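Local coordinates for protein Polyphosphate:AMP phosphotransferase (Meiothermus ruber H328, PDB 5O6M) that transfers phosphate from inorganic polyphosphate to nucleotides, converting AMP to ADP and ADP to ATP, at residues 120-123 against 124-128; 93-96 against 97-100; 149-152 against 153-156; 99-102 against 103-107; 217-220 against 221-224. The protein carries 1 engineered substitution. All coordinates share one frame; numbering follows the deposited sequence.

Contact 1 of 5, residues 120-123 against 124-128; sequences FDRS and HYEDV. Engineered in segment 120-123: Asp121 (natural residue Asn). With ATP (adenosine-5'-triphosphate), chain X.
The ATP pocket is built partly from Arg122 and Glu126, which meet just beyond the end of strand 117-121. Arg122 NH1 donates to Glu126 OE2 at 2.9 Å; OE2 lies in the guanidinium plane but is itself met from above the carboxylate plane, the two groups being turned 71° apart. Because CG stands opposite the carbonyl carbon (chi1 -67°) and the chain is extended to NE, the guanidinium reaches the gamma-phosphate. There NE holds ATP O1G at 2.9 Å, while NH2 holds ATP O2G at 2.8 Å and also pairs with Asp66. Were Arg122 replaced by alanine, the gamma-phosphate would probably lose this two-pronged grip and Glu126 its salt-bridge mate. Gln63 also binds Glu126 OE2 and Ser123 OG. In an ST turn, Ser123 OG accepts from Tyr125 N at 3.2 Å in a nearly straight bond, and Ser123 O takes Glu126 N. A water links Ser123 O, Asp127 OD2 and ATP N6, and Asp127 OD1 takes a weak bond from ATP N6 (3.1 Å). Together the ST turn and the 3-10 segment 124-127 form one wall of the ATP site in this PPK2 kinase of the P-loop NTPase clan.

Contact 2 of 5, residues 93-96 against 97-100; sequences VPTE and QELA. With ATP (adenosine-5'-triphosphate), chain X.
Thr95 and Glu98 lock together at the start of helix 96-99, where the firm part of this contact lies; the side that carries Glu96 and Gln97 is far looser. Thr95 OG1 takes the hydrogen of Glu98 N at 3.2 Å, its hydroxyl brought over the helix start by a chi1 of 68°. In return, Thr95 N donates to Glu98 OE1, also at 3.2 Å, meeting the oxygen from above the carboxylate plane. Two reciprocal bonds of this kind make a capping box, with Thr95 as the N-cap. The first helical turn is then closed by Leu99 N to Thr95 O at 2.9 Å, nearly in line with the carbonyl. Glu98 OE1 has a second partner in Arg106, a charge that probably helps hold the carboxylate in its capping position.

On the flank nearer the nucleotide, Pro94 CB packs on Leu99 CD2 at 3.7 Å. Another part of the same proline ring serves the ligand: Pro94 CD lies over the face of the adenine, 3.3 Å from ATP N1. Val93 N approaches the ribose, 3.0 Å from ATP O4'.

Matters differ at the exposed Glu96. Its carbonyl O receives a weak bond from Ala100 N, at 3.1 Å, and its carboxylate has a long, weak ion pair with Arg113 of the second subunit. Gln97 packs on Glu98 of the third subunit, and its side chain lies close to a phosphate ion, probably from the crystallisation liquor.

Contact 3 of 5, residues 149-152 against 153-156; sequences IREF and ERML
Four successive backbone bonds, from Ile149 O to Glu153 N through Phe152 O to Leu156 N, make this the regular i to i+4 ladder of alpha helix 145-158. The first is short and nearly straight, with Glu153 N 2.8 Å from Ile149 O. Beside the ladder, Glu151 and Arg154 run the same way with carboxylate and guanidinium planes only 8° apart. Their salt bridge, Arg154 NE to Glu151 OE2 at 3.3 Å, is weak as a hydrogen bond, and Glu151 OE1 finds its stronger mate in Arg147 of the second subunit. Along another side of the helix, Ile149 CG2 lies alongside the Glu153 carboxylate, 3.6 Å from OE2; Lys165 pairs with OE1 and His124 bonds to OE2, which probably offsets the buried charge.

Apolar contacts gather round Phe152. A chi1 of 174°, with CG beside the carbonyl carbon, carries the ring outward and brings its CZ end against Leu156. Leu156 CD1 sits over one face, offset toward the rim, in a CH-pi contact 4.0 Å from the Phe152 ring centroid, and His108 meets the phenylalanine ring edge-to-face. Cutting Phe152 back to alanine is likely to open a gap beside Leu156 CD1 and leave the Met155 methyl freer to turn. As it stands, Met155 bends back at chi2 and chi3, bringing CE within 3.9 Å of Phe152 CD1 and 3.7 Å of Phe152 O.

Contact 4 of 5, residues 99-102 against 103-107; sequences LARD and YLWRV. With ATP (adenosine-5'-triphosphate), chain X; PO4 (phosphate ion), chain B.
A cation-pi stack of Arg101 on Trp105 spans the short link between helix 96-99 and helix 105-108, against the second subunit. The guanidinium lies nearly flat over the indole, the planes 11° apart and Arg101 CZ 4.4 Å from the centroid of the Trp105 six-membered ring. The aliphatic part of the arginine shares the work: Arg101 CD sits almost squarely above that ring, 3.6 Å from its centroid, as a CH-pi contact. A kink at chi2 (104°), well off the usual staggered value, folds the chain down onto the ring.

Next along the link, Asp102 O accepts from Trp105 N at 3.0 Å, with the donor above the carbonyl plane. The same oxygen receives a water at 2.9 Å, which in turn accepts from Arg106 N, so this carbonyl is doubly used in the approach to helix 105-108. The side chains of Asp102 and Trp105 turn to the second subunit: Asp102 OD1 bonds to His108 of that subunit, and Trp105 NE1 to the backbone O of its Gln109.

Arg106 turns instead toward the ligand, its NH2 3.1 Å from ATP N7 at the guanidinium edge, while NH1 also donates to Gly92 O. A phosphate ion, probably from the crystallisation liquor, lies at the Arg101 guanidinium edge, although the NH1 distance is too short to trust in detail. With one face spent on the indole, Arg101 keeps its in-plane N-H groups for acceptors: Gln97 O and, in this crystal, the anion.

Contact 5 of 5, residues 217-220 against 221-224; sequences TSTE and YAPW
Backbone bonds close the turn between Thr219 and Ala222. Thr219 N donates to Ala222 O at 3.3 Å in an almost perfectly straight bond, though the donor stands well above the carbonyl plane. The return bond, Ala222 N to Thr219 O, is weak. With Glu220 and Tyr221 both near helical backbone angles at its corners, this is a type I beta turn.

Side-chain hydroxyls hold the two limbs together. Trp224 N points straight at Ser218 OG, 3.2 Å away, and the same hydroxyl also meets the backbone O of Val6. One residue earlier, Thr217 OG1 accepts from Trp224 NE1 at 2.9 Å, the oxygen tilted 18° from the indole plane; it also bonds to Ala213 O, one turn earlier in helix 203-217. Thr219 OG1 adds a weak bond from Ala222 N at 3.1 Å. The indole NH and the backbone NH of one tryptophan are thus both satisfied by neighbouring residues of the opposite limb.

Ring contacts form the third group. Tyr221, with CG held between the backbone N and the carbonyl carbon (chi1 54°), turns its ring back over the turn, so that one face lies on Thr219. Thr219 CB is 3.8 Å from the Tyr221 ring centroid in a CH-pi contact, and OG1 also stands over the ring centre. Tyr221 OH reaches on to the backbone O of Arg150, while Trp224 meets Tyr125 edge-to-face.

Such a tight turn leads helix 203-217 into strand 224-228, an outermost strand of the sheet within this chain, as a helix-to-strand connection of the parallel alpha/beta fold of P-loop NTPases.

Contacts 1, 2 and 4 all reach ATP: contact 1 at the gamma-phosphate, ribose and adenine amino group, contact 2 over the adenine, contact 4 at its N7 side. Contacts 2 and 4 have centres 7 Å apart, share Leu99 and Ala100, and are tied by the Glu98-Arg106 salt bridge. Contact 4 packs on contact 1 through Val107 against Phe120. Behind the site, Glu153 of contact 3 probably bonds to His124 and Tyr125 of contact 1, and contact 5 joins contact 3 through a probable hydrogen bond between Tyr221 OH and Arg150 O and through Ala222 packed on Glu153. Contact 5 stays remote from contact 2, with nearest atoms about 17 Å apart. Contacts 2, 3 and 4 also meet the second subunit.

Contact 1 of 5, residues 120-123 against 124-128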
# COMPACT_ATOMS: atom_id res chain seq x y z
N PHE D 120 1.00 -3.44 17.58
CA PHE D 120 1.73 -2.22 17.24
C PHE D 120 2.99 -2.17 18.10
O PHE D 120 2.92 -1.95 19.31
CB PHE D 120 0.86 -0.99 17.44
CG PHE D 120 -0.05 -0.68 16.28
CD1 PHE D 120 -0.13 -1.54 15.20
CD2 PHE D 120 -0.80 0.49 16.26
CE1 PHE D 120 -0.96 -1.26 14.12
CE2 PHE D 120 -1.62 0.78 15.19
CZ PHE D 120 -1.71 -0.09 14.12
N ASP D 121 4.14 -2.40 17.47
CA ASP D 121 5.45 -2.26 18.11
C ASP D 121 5.82 -0.78 18.00
O ASP D 121 6.39 -0.34 17.00
CB ASP D 121 6.47 -3.18 17.47
CG ASP D 121 7.89 -2.86 17.88
OD1 ASP D 121 8.09 -2.32 18.98
OD2 ASP D 121 8.82 -3.16 17.09
N ARG D 122 5.49 -0.02 19.04
CA ARG D 122 5.40 1.44 18.95
C ARG D 122 4.18 1.78 18.09
O ARG D 122 3.64 0.90 17.41
CB ARG D 122 6.68 2.04 18.37
CG ARG D 122 7.88 1.89 19.29
CD ARG D 122 9.08 2.66 18.76
NE ARG D 122 10.31 2.29 19.46
CZ ARG D 122 10.73 2.86 20.58
NH1 ARG D 122 10.03 3.85 21.13
NH2 ARG D 122 11.86 2.46 21.14
N SER D 123 3.74 3.03 18.10
CA SER D 123 2.43 3.33 17.53
C SER D 123 2.32 4.82 17.25
O SER D 123 3.32 5.55 17.26
CB SER D 123 1.32 2.88 18.48
OG SER D 123 1.33 3.68 19.65
N HIS D 124 1.09 5.25 16.99
CA HIS D 124 0.77 6.67 16.84
C HIS D 124 1.12 7.47 18.09
O HIS D 124 1.22 8.70 18.00
CB HIS D 124 -0.73 6.82 16.53
CG HIS D 124 -1.62 5.95 17.37
ND1 HIS D 124 -1.52 4.57 17.38
CD2 HIS D 124 -2.64 6.26 18.20
CE1 HIS D 124 -2.42 4.07 18.21
NE2 HIS D 124 -3.12 5.07 18.71
N TYR D 125 1.30 6.82 19.24
CA TYR D 125 1.62 7.56 20.45
C TYR D 125 3.00 8.19 20.38
O TYR D 125 3.24 9.19 21.06
CB TYR D 125 1.49 6.65 21.67
CG TYR D 125 0.04 6.38 22.00
CD1 TYR D 125 -0.71 7.29 22.73
CD2 TYR D 125 -0.59 5.22 21.57
CE1 TYR D 125 -2.04 7.07 23.02
CE2 TYR D 125 -1.93 4.98 21.86
CZ TYR D 125 -2.65 5.91 22.58
OH TYR D 125 -3.98 5.69 22.87
N GLU D 126 3.90 7.65 19.55
CA GLU D 126 5.20 8.29 19.36
C GLU D 126 5.06 9.74 18.88
O GLU D 126 5.98 10.53 19.08
CB GLU D 126 6.04 7.49 18.36
CG GLU D 126 6.43 6.11 18.85
CD GLU D 126 7.47 6.14 19.96
OE1 GLU D 126 8.25 7.12 20.01
OE2 GLU D 126 7.51 5.20 20.78
N ASP D 127 3.94 10.09 18.25
CA ASP D 127 3.74 11.45 17.77
C ASP D 127 3.28 12.41 18.86
O ASP D 127 3.03 13.59 18.57
CB ASP D 127 2.75 11.46 16.60
CG ASP D 127 3.35 10.87 15.33
OD1 ASP D 127 4.26 11.51 14.76
OD2 ASP D 127 2.92 9.78 14.91
N VAL D 128 3.16 11.95 20.11
CA VAL D 128 3.01 12.84 21.26
C VAL D 128 4.01 12.42 22.32
O VAL D 128 3.88 12.78 23.50
CB VAL D 128 1.58 12.82 21.82
CG1 VAL D 128 0.60 13.38 20.79
CG2 VAL D 128 1.19 11.42 22.27
PG ATP X . 13.19 -0.24 18.81
O1G ATP X . 11.70 -0.15 18.61
O2G ATP X . 13.68 0.64 19.96
O3G ATP X . 13.67 -1.68 19.05
PB ATP X . 14.72 -0.39 16.32
O1B ATP X . 16.17 -0.08 16.35
O2B ATP X . 14.35 -1.88 16.35
O3B ATP X . 13.95 0.31 17.52
PA ATP X . 12.79 1.20 14.74
O1A ATP X . 11.53 0.43 14.80
O2A ATP X . 13.08 1.82 13.37
O3A ATP X . 14.03 0.25 15.04
O5' ATP X . 12.73 2.48 15.77
C5' ATP X . 13.65 3.58 15.61
C4' ATP X . 13.16 4.84 16.28
O4' ATP X . 12.00 5.39 15.61
C3' ATP X . 12.79 4.74 17.77
O3' ATP X . 13.75 5.43 18.55
C2' ATP X . 11.42 5.44 17.85
O2' ATP X . 11.30 6.31 18.97
C1' ATP X . 11.42 6.25 16.56
N9 ATP X . 10.12 6.71 16.11
C8 ATP X . 8.96 5.98 16.00
N7 ATP X . 7.91 6.69 15.67
C5 ATP X . 8.41 7.98 15.54
C6 ATP X . 7.80 9.21 15.22
N6 ATP X . 6.49 9.36 15.01
N1 ATP X . 8.59 10.30 15.16
C2 ATP X . 9.90 10.17 15.43
N3 ATP X . 10.58 9.07 15.76
C4 ATP X . 9.77 8.00 15.80
O HOH W 1 4.14 7.31 15.09

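Contact 2 of 5, residues 93-96 against 97-100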
# COMPACT_ATOMS: atom_id res chain seq x y z
N VAL D 93 11.33 5.78 12.72
CA VAL D 93 11.35 7.21 12.42
C VAL D 93 10.69 7.46 11.07
O VAL D 93 11.02 6.78 10.08
CB VAL D 93 12.79 7.74 12.44
CG1 VAL D 93 13.76 6.65 12.88
CG2 VAL D 93 13.19 8.34 11.09
N PRO D 94 9.74 8.38 10.97
CA PRO D 94 8.96 8.53 9.74
C PRO D 94 9.83 8.87 8.53
O PRO D 94 10.78 9.65 8.63
CB PRO D 94 8.00 9.68 10.06
CG PRO D 94 7.87 9.66 11.55
CD PRO D 94 9.22 9.22 12.07
N THR D 95 9.49 8.28 7.39
CA THR D 95 10.13 8.66 6.15
C THR D 95 9.53 9.96 5.63
O THR D 95 8.49 10.43 6.11
CB THR D 95 9.99 7.55 5.11
OG1 THR D 95 8.61 7.42 4.72
CG2 THR D 95 10.45 6.22 5.69
N GLU D 96 10.18 10.56 4.63
CA GLU D 96 9.63 11.79 4.05
C GLU D 96 8.28 11.53 3.40
O GLU D 96 7.38 12.36 3.47
CB GLU D 96 10.61 12.39 3.04
CG GLU D 96 10.34 13.87 2.73
CD GLU D 96 9.22 14.08 1.71
OE1 GLU D 96 9.03 13.21 0.83
OE2 GLU D 96 8.53 15.12 1.80
N GLN D 97 8.13 10.36 2.76
CA GLN D 97 6.84 9.98 2.21
C GLN D 97 5.76 9.93 3.29
O GLN D 97 4.62 10.36 3.06
CB GLN D 97 6.97 8.64 1.49
CG GLN D 97 5.77 8.26 0.66
CD GLN D 97 5.83 6.82 0.17
OE1 GLN D 97 6.90 6.31 -0.15
NE2 GLN D 97 4.67 6.17 0.11
N GLU D 98 6.10 9.42 4.47
CA GLU D 98 5.12 9.33 5.55
C GLU D 98 4.85 10.69 6.19
O GLU D 98 3.71 10.95 6.60
CB GLU D 98 5.57 8.32 6.61
CG GLU D 98 5.65 6.88 6.10
CD GLU D 98 6.27 5.92 7.09
OE1 GLU D 98 7.03 6.37 7.98
OE2 GLU D 98 6.00 4.70 6.99
N LEU D 99 5.86 11.56 6.26
CA LEU D 99 5.65 12.90 6.81
C LEU D 99 4.85 13.80 5.88
O LEU D 99 4.32 14.82 6.33
CB LEU D 99 7.00 13.56 7.12
CG LEU D 99 7.81 12.96 8.28
CD1 LEU D 99 9.24 13.49 8.25
CD2 LEU D 99 7.15 13.26 9.62
N ALA D 100 4.74 13.46 4.59
CA ALA D 100 3.97 14.28 3.68
C ALA D 100 2.47 14.16 3.91
O ALA D 100 1.70 14.93 3.32
CB ALA D 100 4.30 13.91 2.23
PG ATP X . 13.19 -0.24 18.81
O1G ATP X . 11.70 -0.15 18.61
O2G ATP X . 13.68 0.64 19.96
O3G ATP X . 13.67 -1.68 19.05
PB ATP X . 14.72 -0.39 16.32
O1B ATP X . 16.17 -0.08 16.35
O2B ATP X . 14.35 -1.88 16.35
O3B ATP X . 13.95 0.31 17.52
PA ATP X . 12.79 1.20 14.74
O1A ATP X . 11.53 0.43 14.80
O2A ATP X . 13.08 1.82 13.37
O3A ATP X . 14.03 0.25 15.04
O5' ATP X . 12.73 2.48 15.77
C5' ATP X . 13.65 3.58 15.61
C4' ATP X . 13.16 4.84 16.28
O4' ATP X . 12.00 5.39 15.61
C3' ATP X . 12.79 4.74 17.77
O3' ATP X . 13.75 5.43 18.55
C2' ATP X . 11.42 5.44 17.85
O2' ATP X . 11.30 6.31 18.97
C1' ATP X . 11.42 6.25 16.56
N9 ATP X . 10.12 6.71 16.11
C8 ATP X . 8.96 5.98 16.00
N7 ATP X . 7.91 6.69 15.67
C5 ATP X . 8.41 7.98 15.54
C6 ATP X . 7.80 9.21 15.22
N6 ATP X . 6.49 9.36 15.01
N1 ATP X . 8.59 10.30 15.16
C2 ATP X . 9.90 10.17 15.43
N3 ATP X . 10.58 9.07 15.76
C4 ATP X . 9.77 8.00 15.80

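Contact 3 of 5, residues 149-152 against 153-156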
# COMPACT_ATOMS: atom_id res chain seq x y z
N ILE D 149 -6.27 11.37 18.78
CA ILE D 149 -6.07 9.96 19.09
C ILE D 149 -7.30 9.38 19.78
O ILE D 149 -7.75 8.28 19.44
CB ILE D 149 -4.80 9.79 19.94
CG1 ILE D 149 -3.57 10.13 19.10
CG2 ILE D 149 -4.72 8.38 20.52
CD1 ILE D 149 -2.26 10.05 19.85
N ARG D 150 -7.86 10.10 20.76
CA ARG D 150 -9.08 9.63 21.40
C ARG D 150 -10.17 9.37 20.36
O ARG D 150 -10.87 8.35 20.43
CB ARG D 150 -9.57 10.65 22.43
CG ARG D 150 -8.81 10.64 23.75
CD ARG D 150 -9.54 11.46 24.80
NE ARG D 150 -9.77 12.83 24.36
CZ ARG D 150 -8.94 13.84 24.59
NH1 ARG D 150 -7.82 13.64 25.28
NH2 ARG D 150 -9.23 15.05 24.15
N GLU D 151 -10.31 10.27 19.39
CA GLU D 151 -11.37 10.15 18.40
C GLU D 151 -11.02 9.09 17.36
O GLU D 151 -11.91 8.38 16.88
CB GLU D 151 -11.61 11.50 17.72
CG GLU D 151 -12.12 12.58 18.68
CD GLU D 151 -13.39 12.16 19.39
OE1 GLU D 151 -13.57 12.54 20.56
OE2 GLU D 151 -14.20 11.43 18.78
N PHE D 152 -9.75 8.99 16.99
CA PHE D 152 -9.32 7.92 16.10
C PHE D 152 -9.61 6.56 16.71
O PHE D 152 -10.17 5.67 16.06
CB PHE D 152 -7.84 8.07 15.78
CG PHE D 152 -7.27 6.94 14.98
CD1 PHE D 152 -7.77 6.63 13.73
CD2 PHE D 152 -6.21 6.19 15.48
CE1 PHE D 152 -7.24 5.58 12.99
CE2 PHE D 152 -5.68 5.14 14.75
CZ PHE D 152 -6.19 4.84 13.50
N GLU D 153 -9.23 6.38 17.98
CA GLU D 153 -9.48 5.10 18.64
C GLU D 153 -10.96 4.88 18.90
O GLU D 153 -11.43 3.74 18.86
CB GLU D 153 -8.66 5.01 19.93
CG GLU D 153 -7.16 4.92 19.67
CD GLU D 153 -6.33 4.89 20.94
OE1 GLU D 153 -6.92 4.94 22.04
OE2 GLU D 153 -5.08 4.83 20.83
N ARG D 154 -11.72 5.95 19.17
CA ARG D 154 -13.16 5.80 19.32
C ARG D 154 -13.79 5.26 18.04
O ARG D 154 -14.65 4.37 18.09
CB ARG D 154 -13.82 7.13 19.70
CG ARG D 154 -15.34 7.02 19.74
CD ARG D 154 -16.02 8.38 19.66
NE ARG D 154 -15.70 9.23 20.80
CZ ARG D 154 -16.41 9.25 21.92
NH1 ARG D 154 -17.49 8.48 22.03
NH2 ARG D 154 -16.06 10.05 22.92
N MET D 155 -13.38 5.79 16.89
CA MET D 155 -13.91 5.30 15.62
C MET D 155 -13.54 3.84 15.41
O MET D 155 -14.38 3.02 15.01
CB MET D 155 -13.39 6.18 14.48
CG MET D 155 -13.85 5.78 13.09
SD MET D 155 -12.82 4.49 12.37
CE MET D 155 -11.20 5.23 12.50
N LEU D 156 -12.28 3.48 15.67
CA LEU D 156 -11.86 2.09 15.55
C LEU D 156 -12.72 1.16 16.39
O LEU D 156 -13.15 0.10 15.93
CB LEU D 156 -10.39 1.95 15.95
CG LEU D 156 -9.36 2.52 14.98
CD1 LEU D 156 -7.96 2.25 15.50
CD2 LEU D 156 -9.54 1.89 13.60

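Contact 4 of 5, residues 99-102 against 103-107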
# COMPACT_ATOMS: atom_id res chain seq x y z
N LEU D 99 5.86 11.56 6.26
CA LEU D 99 5.65 12.90 6.81
C LEU D 99 4.85 13.80 5.88
O LEU D 99 4.32 14.82 6.33
CB LEU D 99 7.00 13.56 7.12
CG LEU D 99 7.81 12.96 8.28
CD1 LEU D 99 9.24 13.49 8.25
CD2 LEU D 99 7.15 13.26 9.62
N ALA D 100 4.74 13.46 4.59
CA ALA D 100 3.97 14.28 3.68
C ALA D 100 2.47 14.16 3.91
O ALA D 100 1.70 14.93 3.32
CB ALA D 100 4.30 13.91 2.23
N ARG D 101 2.03 13.21 4.74
CA ARG D 101 0.65 13.09 5.18
C ARG D 101 0.58 13.25 6.69
O ARG D 101 1.60 13.22 7.39
CB ARG D 101 0.05 11.73 4.78
CG ARG D 101 -0.21 11.55 3.31
CD ARG D 101 0.85 10.65 2.72
NE ARG D 101 0.59 10.34 1.32
CZ ARG D 101 1.55 10.04 0.44
NH1 ARG D 101 2.81 10.00 0.83
NH2 ARG D 101 1.23 9.77 -0.82
N ASP D 102 -0.64 13.38 7.19
CA ASP D 102 -0.84 13.43 8.63
C ASP D 102 -0.20 12.22 9.29
O ASP D 102 -0.04 11.16 8.69
CB ASP D 102 -2.34 13.48 8.96
CG ASP D 102 -3.07 12.21 8.55
OD1 ASP D 102 -3.54 12.15 7.39
OD2 ASP D 102 -3.17 11.29 9.38
N TYR D 103 0.19 12.40 10.56
CA TYR D 103 0.92 11.36 11.26
C TYR D 103 0.11 10.08 11.43
O TYR D 103 0.70 9.01 11.65
CB TYR D 103 1.37 11.88 12.62
CG TYR D 103 0.22 12.24 13.52
CD1 TYR D 103 -0.46 13.45 13.38
CD2 TYR D 103 -0.20 11.36 14.51
CE1 TYR D 103 -1.52 13.77 14.20
CE2 TYR D 103 -1.26 11.68 15.34
CZ TYR D 103 -1.91 12.88 15.18
OH TYR D 103 -2.97 13.18 16.01
N LEU D 104 -1.22 10.15 11.34
CA LEU D 104 -2.04 8.95 11.47
C LEU D 104 -2.15 8.15 10.18
O LEU D 104 -2.63 7.01 10.21
CB LEU D 104 -3.45 9.32 11.97
CG LEU D 104 -3.62 9.68 13.44
CD1 LEU D 104 -5.09 9.85 13.79
CD2 LEU D 104 -2.99 8.62 14.33
N TRP D 105 -1.71 8.71 9.05
CA TRP D 105 -1.83 8.01 7.77
C TRP D 105 -1.09 6.68 7.81
O TRP D 105 -1.67 5.62 7.52
CB TRP D 105 -1.28 8.90 6.66
CG TRP D 105 -1.28 8.32 5.27
CD1 TRP D 105 -2.33 8.25 4.40
CD2 TRP D 105 -0.15 7.76 4.58
NE1 TRP D 105 -1.94 7.68 3.22
CE2 TRP D 105 -0.60 7.37 3.30
CE3 TRP D 105 1.19 7.54 4.91
CZ2 TRP D 105 0.24 6.78 2.36
CZ3 TRP D 105 2.02 6.95 3.98
CH2 TRP D 105 1.54 6.58 2.71
N ARG D 106 0.19 6.69 8.18
CA ARG D 106 0.98 5.46 8.18
C ARG D 106 0.51 4.48 9.24
O ARG D 106 0.77 3.28 9.11
CB ARG D 106 2.46 5.77 8.37
CG ARG D 106 2.82 6.27 9.76
CD ARG D 106 4.32 6.30 9.93
NE ARG D 106 4.70 6.53 11.32
CZ ARG D 106 5.93 6.32 11.80
NH1 ARG D 106 6.89 5.89 10.99
NH2 ARG D 106 6.19 6.55 13.08
N VAL D 107 -0.14 4.95 10.30
CA VAL D 107 -0.63 4.04 11.34
C VAL D 107 -1.97 3.44 10.95
O VAL D 107 -2.20 2.24 11.12
CB VAL D 107 -0.72 4.77 12.70
CG1 VAL D 107 -1.29 3.84 13.75
CG2 VAL D 107 0.65 5.27 13.12
PG ATP X . 13.19 -0.24 18.81
O1G ATP X . 11.70 -0.15 18.61
O2G ATP X . 13.68 0.64 19.96
O3G ATP X . 13.67 -1.68 19.05
PB ATP X . 14.72 -0.39 16.32
O1B ATP X . 16.17 -0.08 16.35
O2B ATP X . 14.35 -1.88 16.35
O3B ATP X . 13.95 0.31 17.52
PA ATP X . 12.79 1.20 14.74
O1A ATP X . 11.53 0.43 14.80
O2A ATP X . 13.08 1.82 13.37
O3A ATP X . 14.03 0.25 15.04
O5' ATP X . 12.73 2.48 15.77
C5' ATP X . 13.65 3.58 15.61
C4' ATP X . 13.16 4.84 16.28
O4' ATP X . 12.00 5.39 15.61
C3' ATP X . 12.79 4.74 17.77
O3' ATP X . 13.75 5.43 18.55
C2' ATP X . 11.42 5.44 17.85
O2' ATP X . 11.30 6.31 18.97
C1' ATP X . 11.42 6.25 16.56
N9 ATP X . 10.12 6.71 16.11
C8 ATP X . 8.96 5.98 16.00
N7 ATP X . 7.91 6.69 15.67
C5 ATP X . 8.41 7.98 15.54
C6 ATP X . 7.80 9.21 15.22
N6 ATP X . 6.49 9.36 15.01
N1 ATP X . 8.59 10.30 15.16
C2 ATP X . 9.90 10.17 15.43
N3 ATP X . 10.58 9.07 15.76
C4 ATP X . 9.77 8.00 15.80
P PO4 B . 4.67 10.41 -2.42
O1 PO4 B . 4.47 9.92 -1.01
O2 PO4 B . 3.42 11.16 -2.84
O3 PO4 B . 5.86 11.33 -2.47
O4 PO4 B . 4.89 9.24 -3.35
O HOH W 2 2.04 9.26 8.21

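Contact 5 of 5, residues 217-220 against 221-224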
# COMPACT_ATOMS: atom_id res chain seq x y z
N THR D 217 -5.52 9.84 26.93
CA THR D 217 -6.08 8.94 25.93
C THR D 217 -6.60 7.63 26.49
O THR D 217 -7.02 6.77 25.70
CB THR D 217 -5.03 8.64 24.85
OG1 THR D 217 -3.92 7.96 25.43
CG2 THR D 217 -4.55 9.94 24.20
N SER D 218 -6.58 7.42 27.80
CA SER D 218 -7.18 6.22 28.36
C SER D 218 -8.69 6.42 28.46
O SER D 218 -9.16 7.31 29.19
CB SER D 218 -6.59 5.91 29.73
OG SER D 218 -7.04 4.64 30.16
N THR D 219 -9.45 5.62 27.72
CA THR D 219 -10.90 5.74 27.67
C THR D 219 -11.52 4.37 27.90
O THR D 219 -10.83 3.35 27.97
CB THR D 219 -11.37 6.32 26.34
OG1 THR D 219 -10.98 5.44 25.28
CG2 THR D 219 -10.75 7.69 26.10
N GLU D 220 -12.84 4.35 28.00
CA GLU D 220 -13.55 3.10 28.23
C GLU D 220 -13.62 2.24 26.97
O GLU D 220 -13.81 1.03 27.07
CB GLU D 220 -14.97 3.37 28.74
CG GLU D 220 -15.13 4.70 29.45
CD GLU D 220 -15.14 5.86 28.48
OE1 GLU D 220 -15.86 5.78 27.46
OE2 GLU D 220 -14.40 6.85 28.71
N TYR D 221 -13.47 2.85 25.79
CA TYR D 221 -13.36 2.09 24.56
C TYR D 221 -11.92 1.75 24.19
O TYR D 221 -11.72 0.93 23.29
CB TYR D 221 -14.00 2.86 23.39
CG TYR D 221 -13.46 4.26 23.20
CD1 TYR D 221 -12.25 4.47 22.56
CD2 TYR D 221 -14.17 5.37 23.64
CE1 TYR D 221 -11.74 5.74 22.38
CE2 TYR D 221 -13.68 6.65 23.45
CZ TYR D 221 -12.46 6.83 22.82
OH TYR D 221 -11.95 8.09 22.63
N ALA D 222 -10.93 2.34 24.86
CA ALA D 222 -9.52 2.11 24.55
C ALA D 222 -8.68 2.30 25.81
O ALA D 222 -7.98 3.30 25.97
CB ALA D 222 -9.05 3.03 23.43
N PRO D 223 -8.72 1.34 26.73
CA PRO D 223 -8.02 1.50 28.00
C PRO D 223 -6.51 1.34 27.87
O PRO D 223 -6.00 0.57 27.05
CB PRO D 223 -8.61 0.38 28.86
CG PRO D 223 -8.95 -0.69 27.87
CD PRO D 223 -9.44 0.05 26.65
N TRP D 224 -5.79 2.08 28.72
CA TRP D 224 -4.38 1.86 28.95
C TRP D 224 -4.19 0.95 30.15
O TRP D 224 -4.89 1.08 31.16
CB TRP D 224 -3.64 3.17 29.18
CG TRP D 224 -3.19 3.87 27.94
CD1 TRP D 224 -3.81 4.91 27.32
CD2 TRP D 224 -2.01 3.59 27.18
NE1 TRP D 224 -3.09 5.29 26.20
CE2 TRP D 224 -1.98 4.50 26.10
CE3 TRP D 224 -0.97 2.66 27.30
CZ2 TRP D 224 -0.96 4.50 25.14
CZ3 TRP D 224 0.05 2.66 26.35
CH2 TRP D 224 0.04 3.58 25.29